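Local coordinates for protein polysaccharide Lyase Family 6 (Bacteroides cellulosilyticus, PDB 6QPS) that probably cleaves mannuronic acid-rich alginate by beta-elimination, as a calcium-binding polysaccharide lyase of family 6 from a human gut bacterium, at residues V248-E262 / H271-H285. Residues are numbered along the deposited sequence; the frame is centred on the assembly and turned at random. Where two conformers were deposited one is given.
With ACT (acetate ion), chain D.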
ATOM      1  N   VAL A 248       0.659  -0.005  -7.348  1.00  7.19           N
ATOM      2  CA  VAL A 248       0.680  -1.407  -7.764  1.00  7.54           C
ATOM      3  C   VAL A 248       1.343  -1.476  -9.138  1.00  7.86           C
ATOM      4  O   VAL A 248       0.865  -0.842 -10.086  1.00  8.26           O
ATOM      5  CB  VAL A 248      -0.742  -2.005  -7.805  1.00  8.42           C
ATOM      6  CG1 VAL A 248      -0.647  -3.495  -8.162  1.00  8.59           C
ATOM      7  CG2 VAL A 248      -1.498  -1.814  -6.474  1.00  8.37           C
ATOM      8  N   LYS A 249       2.461  -2.206  -9.234  1.00  8.73           N
ATOM      9  CA  LYS A 249       3.262  -2.297 -10.450  1.00  8.31           C
ATOM     10  C   LYS A 249       3.645  -3.754 -10.743  1.00  7.78           C
ATOM     11  O   LYS A 249       4.807  -4.068 -11.030  1.00  8.69           O
ATOM     12  CB  LYS A 249       4.507  -1.400 -10.346  1.00  9.09           C
ATOM     13  CG  LYS A 249       4.178   0.102 -10.366  1.00 10.25           C
ATOM     14  CD  LYS A 249       5.441   0.961 -10.292  1.00  9.22           C
ATOM     15  CE  LYS A 249       5.178   2.380 -10.766  1.00  8.97           C
ATOM     16  NZ  LYS A 249       6.387   3.256 -10.665  1.00 10.15           N
ATOM     17  N   SER A 250       2.662  -4.660 -10.675  1.00  7.43           N
ATOM     18  CA  SER A 250       2.850  -6.088 -10.934  1.00  7.97           C
ATOM     19  C   SER A 250       1.458  -6.725 -10.977  1.00  7.07           C
ATOM     20  O   SER A 250       0.441  -6.028 -10.869  1.00  8.29           O
ATOM     21  CB  SER A 250       3.788  -6.742  -9.920  1.00  8.08           C
ATOM     22  OG  SER A 250       3.281  -6.570  -8.603  1.00  7.42           O
ATOM     23  N   CYS A 251       1.415  -8.043 -11.201  1.00  7.44           N
ATOM     24  CA  CYS A 251       0.175  -8.732 -11.537  1.00  7.98           C
ATOM     25  C   CYS A 251      -0.389  -9.589 -10.409  1.00  8.42           C
ATOM     26  O   CYS A 251       0.346 -10.150  -9.586  1.00  7.55           O
ATOM     27  CB  CYS A 251       0.365  -9.619 -12.783  1.00  8.75           C
ATOM     28  SG  CYS A 251       0.958  -8.804 -14.283  1.00  9.24           S
ATOM     29  N   HIS A 252      -1.721  -9.719 -10.411  1.00  7.66           N
ATOM     30  CA  HIS A 252      -2.440 -10.687  -9.579  1.00  6.63           C
ATOM     31  C   HIS A 252      -2.337 -10.400  -8.079  1.00  7.44           C
ATOM     32  O   HIS A 252      -2.465 -11.313  -7.262  1.00  8.70           O
ATOM     33  CB  HIS A 252      -2.038 -12.134  -9.879  1.00  8.76           C
ATOM     34  CG  HIS A 252      -2.235 -12.564 -11.293  1.00  8.10           C
ATOM     35  ND1 HIS A 252      -3.480 -12.862 -11.810  1.00  9.02           N
ATOM     36  CD2 HIS A 252      -1.347 -12.791 -12.292  1.00 10.25           C
ATOM     37  CE1 HIS A 252      -3.343 -13.263 -13.063  1.00  9.69           C
ATOM     38  NE2 HIS A 252      -2.062 -13.231 -13.380  1.00  9.90           N
ATOM     39  N   ASN A 253      -2.145  -9.140  -7.691  1.00  6.45           N
ATOM     40  CA  ASN A 253      -2.149  -8.767  -6.286  1.00  7.08           C
ATOM     41  C   ASN A 253      -3.585  -8.615  -5.789  1.00  7.92           C
ATOM     42  O   ASN A 253      -4.528  -8.438  -6.567  1.00  6.69           O
ATOM     43  CB  ASN A 253      -1.369  -7.461  -6.107  1.00  8.66           C
ATOM     44  CG  ASN A 253       0.059  -7.603  -6.613  1.00  6.95           C
ATOM     45  OD1 ASN A 253       0.860  -8.336  -6.022  1.00  7.67           O
ATOM     46  ND2 ASN A 253       0.393  -6.917  -7.698  1.00  7.76           N
ATOM     47  N   VAL A 254      -3.744  -8.670  -4.473  1.00  7.45           N
ATOM     48  CA  VAL A 254      -5.051  -8.569  -3.817  1.00  7.73           C
ATOM     49  C   VAL A 254      -4.968  -7.451  -2.783  1.00  7.84           C
ATOM     50  O   VAL A 254      -4.115  -7.502  -1.889  1.00  8.51           O
ATOM     51  CB  VAL A 254      -5.462  -9.873  -3.116  1.00  8.95           C
ATOM     52  CG1 VAL A 254      -6.813  -9.733  -2.481  1.00  9.60           C
ATOM     53  CG2 VAL A 254      -5.512 -11.035  -4.103  1.00  9.18           C
ATOM     54  N   LEU A 255      -5.836  -6.446  -2.902  1.00  7.23           N
ATOM     55  CA  LEU A 255      -5.867  -5.305  -1.982  1.00  7.44           C
ATOM     56  C   LEU A 255      -7.282  -5.262  -1.409  1.00  8.17           C
ATOM     57  O   LEU A 255      -8.239  -4.948  -2.133  1.00  6.77           O
ATOM     58  CB  LEU A 255      -5.475  -4.011  -2.705  1.00  9.63           C
ATOM     59  CG  LEU A 255      -4.028  -4.046  -3.239  1.00 10.63           C
ATOM     60  CD1 LEU A 255      -3.984  -4.458  -4.709  1.00 12.54           C
ATOM     61  CD2 LEU A 255      -3.285  -2.742  -3.014  1.00 12.12           C
ATOM     62  N   ARG A 256      -7.422  -5.614  -0.122  1.00  7.52           N
ATOM     63  CA  ARG A 256      -8.723  -5.912   0.472  1.00  6.63           C
ATOM     64  C   ARG A 256      -8.887  -5.270   1.849  1.00  7.18           C
ATOM     65  O   ARG A 256      -8.026  -5.412   2.720  1.00  6.84           O
ATOM     66  CB  ARG A 256      -8.914  -7.440   0.576  1.00  8.09           C
ATOM     67  CG  ARG A 256     -10.158  -7.876   1.298  1.00  7.88           C
ATOM     68  CD  ARG A 256     -10.194  -9.385   1.536  1.00  7.97           C
ATOM     69  NE  ARG A 256     -10.245 -10.150   0.286  1.00  8.15           N
ATOM     70  CZ  ARG A 256      -9.388 -11.103  -0.058  1.00  7.00           C
ATOM     71  NH1 ARG A 256      -8.369 -11.411   0.729  1.00  8.81           N
ATOM     72  NH2 ARG A 256      -9.564 -11.742  -1.213  1.00  7.40           N
ATOM     73  N   ARG A 257     -10.020  -4.601   2.054  1.00  6.84           N
ATOM     74  CA  ARG A 257     -10.457  -4.173   3.390  1.00  7.51           C
ATOM     75  C   ARG A 257      -9.475  -3.199   4.045  1.00  8.41           C
ATOM     76  O   ARG A 257      -9.357  -3.136   5.277  1.00  8.92           O
ATOM     77  CB  ARG A 257     -10.762  -5.355   4.319  1.00  8.24           C
ATOM     78  CG  ARG A 257     -12.047  -6.109   3.999  1.00  8.46           C
ATOM     79  CD  ARG A 257     -12.130  -7.435   4.762  1.00  8.98           C
ATOM     80  NE  ARG A 257     -11.942  -7.246   6.202  1.00  9.81           N
ATOM     81  CZ  ARG A 257     -12.897  -7.334   7.111  1.00  9.88           C
ATOM     82  NH1 ARG A 257     -14.156  -7.579   6.770  1.00 10.56           N
ATOM     83  NH2 ARG A 257     -12.592  -7.141   8.385  1.00 10.74           N
ATOM     84  N   ASN A 258      -8.796  -2.382   3.243  1.00  7.05           N
ATOM     85  CA  ASN A 258      -7.928  -1.331   3.771  1.00  7.22           C
ATOM     86  C   ASN A 258      -8.748  -0.061   3.951  1.00  8.40           C
ATOM     87  O   ASN A 258      -9.763   0.128   3.281  1.00  8.75           O
ATOM     88  CB  ASN A 258      -6.739  -1.072   2.844  1.00  8.57           C
ATOM     89  CG  ASN A 258      -5.912  -2.302   2.638  1.00  7.69           C
ATOM     90  OD1 ASN A 258      -5.166  -2.750   3.527  1.00  7.17           O
ATOM     91  ND2 ASN A 258      -6.076  -2.914   1.471  1.00  7.99           N
ATOM     92  N   LEU A 259      -8.311   0.800   4.882  1.00  7.40           N
ATOM     93  CA  LEU A 259      -8.943   2.091   5.159  1.00  7.42           C
ATOM     94  C   LEU A 259      -7.949   3.190   4.815  1.00  8.23           C
ATOM     95  O   LEU A 259      -6.824   3.180   5.326  1.00  9.22           O
ATOM     96  CB  LEU A 259      -9.340   2.223   6.635  1.00  8.90           C
ATOM     97  CG  LEU A 259      -9.881   3.594   7.066  1.00  8.22           C
ATOM     98  CD1 LEU A 259     -11.198   3.917   6.418  1.00 11.23           C
ATOM     99  CD2 LEU A 259      -9.988   3.606   8.592  1.00 10.31           C
ATOM    100  N   PHE A 260      -8.370   4.136   3.957  1.00  6.94           N
ATOM    101  CA  PHE A 260      -7.551   5.276   3.522  1.00  7.75           C
ATOM    102  C   PHE A 260      -8.188   6.543   4.083  1.00  7.53           C
ATOM    103  O   PHE A 260      -9.230   6.982   3.596  1.00  8.76           O
ATOM    104  CB  PHE A 260      -7.454   5.322   2.001  1.00  8.28           C
ATOM    105  CG  PHE A 260      -6.873   4.058   1.401  1.00  8.20           C
ATOM    106  CD1 PHE A 260      -7.687   2.983   1.071  1.00  7.14           C
ATOM    107  CD2 PHE A 260      -5.502   3.911   1.223  1.00  8.27           C
ATOM    108  CE1 PHE A 260      -7.151   1.810   0.532  1.00  7.72           C
ATOM    109  CE2 PHE A 260      -4.978   2.743   0.684  1.00  8.06           C
ATOM    110  CZ  PHE A 260      -5.809   1.698   0.351  1.00  8.59           C
ATOM    111  N   TYR A 261      -7.580   7.106   5.132  1.00  7.37           N
ATOM    112  CA  TYR A 261      -8.182   8.174   5.925  1.00  8.85           C
ATOM    113  C   TYR A 261      -7.360   9.446   5.805  1.00  8.89           C
ATOM    114  O   TYR A 261      -6.185   9.471   6.194  1.00  9.16           O
ATOM    115  CB  TYR A 261      -8.244   7.738   7.392  1.00  9.78           C
ATOM    116  CG  TYR A 261      -8.835   8.724   8.390  1.00  8.58           C
ATOM    117  CD1 TYR A 261      -8.041   9.711   8.988  1.00  8.75           C
ATOM    118  CD2 TYR A 261     -10.173   8.655   8.757  1.00  8.54           C
ATOM    119  CE1 TYR A 261      -8.569  10.584   9.916  1.00 10.35           C
ATOM    120  CE2 TYR A 261     -10.714   9.532   9.682  1.00  9.86           C
ATOM    121  CZ  TYR A 261      -9.911  10.513  10.245  1.00  9.35           C
ATOM    122  OH  TYR A 261     -10.406  11.397  11.186  1.00 11.13           O
ATOM    123  N   GLU A 262      -7.998  10.507   5.302  1.00  9.49           N
ATOM    124  CA  GLU A 262      -7.367  11.829   5.172  1.00  8.87           C
ATOM    125  C   GLU A 262      -6.006  11.755   4.469  1.00  9.09           C
ATOM    126  O   GLU A 262      -5.068  12.464   4.834  1.00  9.16           O
ATOM    127  CB  GLU A 262      -7.237  12.519   6.536  1.00  9.90           C
ATOM    128  CG  GLU A 262      -8.578  12.928   7.136  1.00 10.06           C
ATOM    129  CD  GLU A 262      -8.455  13.788   8.390  1.00 12.93           C
ATOM    130  OE1 GLU A 262      -7.341  13.947   8.942  1.00 12.70           O
ATOM    131  OE2 GLU A 262      -9.508  14.295   8.833  1.00 13.07           O
ATOM    132  N   HIS A 271       0.980  -0.211 -13.032  1.00  8.00           N
ATOM    133  CA  HIS A 271       1.473  -1.139 -14.041  1.00  7.97           C
ATOM    134  C   HIS A 271       1.049  -2.551 -13.622  1.00  8.37           C
ATOM    135  O   HIS A 271       0.780  -2.805 -12.446  1.00  8.04           O
ATOM    136  CB  HIS A 271       3.008  -1.158 -14.156  1.00  8.71           C
ATOM    137  CG  HIS A 271       3.682   0.142 -14.478  1.00  8.84           C
ATOM    138  ND1 HIS A 271       3.374   0.929 -15.571  1.00  9.01           N
ATOM    139  CD2 HIS A 271       4.771   0.714 -13.905  1.00  9.30           C
ATOM    140  CE1 HIS A 271       4.208   1.958 -15.619  1.00 11.45           C
ATOM    141  NE2 HIS A 271       5.076   1.841 -14.629  1.00 11.14           N
ATOM    142  N   GLY A 272       1.020  -3.474 -14.580  1.00  7.80           N
ATOM    143  CA  GLY A 272       0.576  -4.835 -14.333  1.00  7.91           C
ATOM    144  C   GLY A 272      -0.938  -5.028 -14.333  1.00  7.47           C
ATOM    145  O   GLY A 272      -1.736  -4.082 -14.330  1.00  7.45           O
ATOM    146  N   HIS A 273      -1.337  -6.303 -14.345  1.00  8.73           N
ATOM    147  CA  HIS A 273      -2.677  -6.735 -14.753  1.00  8.04           C
ATOM    148  C   HIS A 273      -3.303  -7.648 -13.705  1.00  7.15           C
ATOM    149  O   HIS A 273      -2.619  -8.264 -12.875  1.00  7.92           O
ATOM    150  CB  HIS A 273      -2.628  -7.454 -16.127  1.00  8.20           C
ATOM    151  CG  HIS A 273      -1.725  -6.762 -17.099  1.00  7.96           C
ATOM    152  ND1 HIS A 273      -2.020  -5.529 -17.651  1.00  8.10           N
ATOM    153  CD2 HIS A 273      -0.488  -7.096 -17.536  1.00  8.52           C
ATOM    154  CE1 HIS A 273      -1.011  -5.165 -18.432  1.00  9.50           C
ATOM    155  NE2 HIS A 273      -0.055  -6.077 -18.340  1.00  8.94           N
ATOM    156  N   TYR A 274      -4.630  -7.732 -13.766  1.00  7.93           N
ATOM    157  CA  TYR A 274      -5.409  -8.722 -13.018  1.00  7.41           C
ATOM    158  C   TYR A 274      -5.348  -8.536 -11.503  1.00  8.10           C
ATOM    159  O   TYR A 274      -5.370  -9.506 -10.731  1.00  8.29           O
ATOM    160  CB  TYR A 274      -4.999 -10.146 -13.397  1.00  7.22           C
ATOM    161  CG  TYR A 274      -4.973 -10.484 -14.870  1.00  7.41           C
ATOM    162  CD1 TYR A 274      -6.148 -10.534 -15.612  1.00  8.80           C
ATOM    163  CD2 TYR A 274      -3.785 -10.780 -15.520  1.00  7.55           C
ATOM    164  CE1 TYR A 274      -6.139 -10.887 -16.944  1.00  8.61           C
ATOM    165  CE2 TYR A 274      -3.775 -11.143 -16.850  1.00  8.42           C
ATOM    166  CZ  TYR A 274      -4.945 -11.146 -17.579  1.00  9.27           C
ATOM    167  OH  TYR A 274      -4.920 -11.507 -18.911  1.00 10.93           O
ATOM    168  N   ASN A 275      -5.297  -7.288 -11.048  1.00  7.14           N
ATOM    169  CA  ASN A 275      -5.328  -6.983  -9.626  1.00  7.93           C
ATOM    170  C   ASN A 275      -6.757  -6.990  -9.113  1.00  6.63           C
ATOM    171  O   ASN A 275      -7.688  -6.606  -9.823  1.00  8.31           O
ATOM    172  CB  ASN A 275      -4.607  -5.662  -9.386  1.00  7.73           C
ATOM    173  CG  ASN A 275      -3.109  -5.795  -9.682  1.00  6.75           C
ATOM    174  OD1 ASN A 275      -2.411  -6.616  -9.058  1.00  7.56           O
ATOM    175  ND2 ASN A 275      -2.610  -5.067 -10.675  1.00  8.46           N
ATOM    176  N   VAL A 276      -6.938  -7.507  -7.898  1.00  7.40           N
ATOM    177  CA  VAL A 276      -8.244  -7.711  -7.282  1.00  8.16           C
ATOM    178  C   VAL A 276      -8.369  -6.729  -6.119  1.00  7.14           C
ATOM    179  O   VAL A 276      -7.572  -6.777  -5.173  1.00  8.13           O
ATOM    180  CB  VAL A 276      -8.422  -9.178  -6.860  1.00  8.33           C
ATOM    181  CG1 VAL A 276      -9.753  -9.374  -6.135  1.00  9.51           C
ATOM    182  CG2 VAL A 276      -8.321 -10.136  -8.077  1.00  9.77           C
ATOM    183  N   ILE A 277      -9.362  -5.837  -6.203  0.64  7.43           N
ATOM    184  CA  ILE A 277      -9.512  -4.682  -5.313  0.64  7.93           C
ATOM    185  C   ILE A 277     -10.884  -4.814  -4.657  0.64  8.73           C
ATOM    186  O   ILE A 277     -11.904  -4.475  -5.274  0.64  8.44           O
ATOM    187  CB  ILE A 277      -9.401  -3.370  -6.102  0.64  8.25           C
ATOM    188  CG1 ILE A 277      -8.200  -3.362  -7.075  0.64  9.97           C
ATOM    189  CG2 ILE A 277      -9.319  -2.205  -5.166  0.64  7.56           C
ATOM    190  CD1 ILE A 277      -6.848  -3.482  -6.432  0.64 10.03           C
ATOM    191  N   GLU A 278     -10.925  -5.273  -3.402  1.00  7.25           N
ATOM    192  CA  GLU A 278     -12.169  -5.665  -2.739  1.00  6.86           C
ATOM    193  C   GLU A 278     -12.365  -4.945  -1.410  1.00  7.16           C
ATOM    194  O   GLU A 278     -11.529  -5.036  -0.510  1.00  7.74           O
ATOM    195  CB  GLU A 278     -12.178  -7.189  -2.459  1.00  7.71           C
ATOM    196  CG  GLU A 278     -12.319  -8.070  -3.698  1.00  8.28           C
ATOM    197  CD  GLU A 278     -12.048  -9.540  -3.423  1.00  8.50           C
ATOM    198  OE1 GLU A 278     -11.274  -9.855  -2.495  1.00  8.14           O
ATOM    199  OE2 GLU A 278     -12.588 -10.409  -4.161  1.00  8.14           O
ATOM    200  N   SER A 279     -13.499  -4.290  -1.269  1.00  7.35           N
ATOM    201  CA  SER A 279     -14.024  -3.873   0.035  1.00  7.35           C
ATOM    202  C   SER A 279     -13.126  -2.890   0.764  1.00  8.44           C
ATOM    203  O   SER A 279     -13.121  -2.860   1.995  1.00  8.56           O
ATOM    204  CB  SER A 279     -14.343  -5.062   0.952  1.00  8.47           C
ATOM    205  OG  SER A 279     -15.215  -6.004   0.319  1.00  8.55           O
ATOM    206  N   ASN A 280     -12.384  -2.063   0.027  1.00  7.61           N
ATOM    207  CA  ASN A 280     -11.622  -0.979   0.641  1.00  7.22           C
ATOM    208  C   ASN A 280     -12.535   0.211   0.914  1.00  7.81           C
ATOM    209  O   ASN A 280     -13.600   0.343   0.312  1.00  7.26           O
ATOM    210  CB  ASN A 280     -10.467  -0.565  -0.272  1.00  7.51           C
ATOM    211  CG  ASN A 280      -9.498  -1.715  -0.526  1.00  7.82           C
ATOM    212  OD1 ASN A 280      -8.647  -2.029   0.299  1.00  7.84           O
ATOM    213  ND2 ASN A 280      -9.659  -2.389  -1.654  1.00  8.42           N
ATOM    214  N   THR A 281     -12.094   1.094   1.824  1.00  7.65           N
ATOM    215  CA  THR A 281     -12.867   2.249   2.260  1.00  7.58           C
ATOM    216  C   THR A 281     -11.962   3.476   2.273  1.00  8.23           C
ATOM    217  O   THR A 281     -10.837   3.420   2.785  1.00  8.06           O
ATOM    218  CB  THR A 281     -13.435   1.989   3.663  1.00  8.47           C
ATOM    219  OG1 THR A 281     -14.149   0.745   3.683  1.00  9.03           O
ATOM    220  CG2 THR A 281     -14.394   3.108   4.095  1.00  8.72           C
ATOM    221  N   PHE A 282     -12.475   4.576   1.723  1.00  7.44           N
ATOM    222  CA  PHE A 282     -11.738   5.834   1.625  1.00  9.29           C
ATOM    223  C   PHE A 282     -12.573   6.919   2.287  1.00  7.57           C
ATOM    224  O   PHE A 282     -13.711   7.165   1.880  1.00  9.05           O
ATOM    225  CB  PHE A 282     -11.428   6.226   0.176  1.00  8.34           C
ATOM    226  CG  PHE A 282     -10.661   5.195  -0.633  1.00  9.19           C
ATOM    227  CD1 PHE A 282     -11.266   4.023  -1.062  1.00  9.35           C
ATOM    228  CD2 PHE A 282      -9.365   5.467  -1.049  1.00  8.92           C
ATOM    229  CE1 PHE A 282     -10.572   3.110  -1.852  1.00  9.36           C
ATOM    230  CE2 PHE A 282      -8.659   4.562  -1.824  1.00 10.97           C
ATOM    231  CZ  PHE A 282      -9.266   3.381  -2.227  1.00 10.00           C
ATOM    232  N   ILE A 283     -12.007   7.578   3.305  1.00  8.78           N
ATOM    233  CA  ILE A 283     -12.671   8.657   4.043  1.00 11.20           C
ATOM    234  C   ILE A 283     -11.809   9.910   3.867  1.00  9.57           C
ATOM    235  O   ILE A 283     -10.827  10.096   4.586  1.00  9.89           O
ATOM    236  CB  ILE A 283     -12.843   8.298   5.525  1.00  9.89           C
ATOM    237  CG1 ILE A 283     -13.621   6.979   5.689  1.00 11.54           C
ATOM    238  CG2 ILE A 283     -13.497   9.458   6.309  1.00  9.81           C
ATOM    239  CD1 ILE A 283     -15.077   7.010   5.289  1.00 12.23           C
ATOM    240  N   GLY A 284     -12.149  10.767   2.909  1.00 10.04           N
ATOM    241  CA  GLY A 284     -11.241  11.846   2.558  1.00 10.39           C
ATOM    242  C   GLY A 284     -11.426  13.140   3.330  1.00 10.44           C
ATOM    243  O   GLY A 284     -10.522  13.972   3.355  1.00 10.25           O
ATOM    244  N   HIS A 285     -12.596  13.354   3.933  1.00  9.53           N
ATOM    245  CA  HIS A 285     -12.902  14.613   4.625  1.00 10.10           C
ATOM    246  C   HIS A 285     -12.698  15.833   3.722  1.00 10.80           C
ATOM    247  O   HIS A 285     -12.441  16.954   4.205  1.00 11.28           O
ATOM    248  CB  HIS A 285     -12.140  14.771   5.956  1.00 11.09           C
ATOM    249  CG  HIS A 285     -12.726  13.957   7.072  1.00  9.65           C
ATOM    250  ND1 HIS A 285     -11.992  13.557   8.168  1.00 12.27           N
ATOM    251  CD2 HIS A 285     -13.981  13.483   7.266  1.00 11.93           C
ATOM    252  CE1 HIS A 285     -12.763  12.840   8.970  1.00 12.02           C
ATOM    253  NE2 HIS A 285     -13.982  12.811   8.463  1.00 12.80           N
TER
HETATM  254  C   ACT D 502       9.739   2.049 -11.617  1.00 15.27           C
HETATM  255  O   ACT D 502       8.602   1.637 -11.413  1.00 12.65           O
HETATM  256  OXT ACT D 502      10.533   1.751 -12.544  1.00 19.72           O
HETATM  257  CH3 ACT D 502      10.240   3.117 -10.651  1.00 19.59           C
HETATM  258  O   HOH W   1       6.538   4.068 -13.579  1.00 29.59           O
HETATM  259  O   HOH W   2      -6.163 -12.262 -10.661  1.00 10.34           O
HETATM  260  O   HOH W   3     -12.235  -0.854   4.760  1.00 15.42           O
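Asn253 and Asn275 lie side by side, pointing the same way, with amide planes only 7° apart. Asn275 OD1 accepts from both Asn253 N, at 2.9 Å, and Asn253 ND2, while its own ND2 meets Ser250 O in the amide plane; Asn253 OD1 takes the backbone N-H of Thr229. Asparagine suits this place because one flat group both accepts and donates, and chi1 -67° sets OD1 and ND2 of Asn275 facing those partners. A leucine in place of Asn275 would probably leave Ser250 O without its donor and the backbone N and ND2 of Asn253 without their shared acceptor. Likewise, Asn280 OD1 takes two N-H groups of Asn258, and Asn280 ND2 meets Leu255 O from above its carbonyl plane. These stacked asparagines resemble the asparagine ladders of right-handed parallel beta-helices, the fold of this family; Asn305 is the second's next rung. In the interior, Phe260 of one coil and Phe282 of the next form an offset stack, centroids 4.5 Å apart, flat apolar rings suiting this buried face beside Leu267. Outside, opposite charges pair: Arg256 grips Glu278 OE1 side-on through NE and NH2, its NH1 bridging to Glu232. Glu262 OE2 lies 2.7 Å from His285 ND1, which donates to it; OE1 pairs with Arg238. Near the calcium, Lys249's long extended chain follows the His271 ring, its NZ reaching an acetate and, through water, His271 NE2.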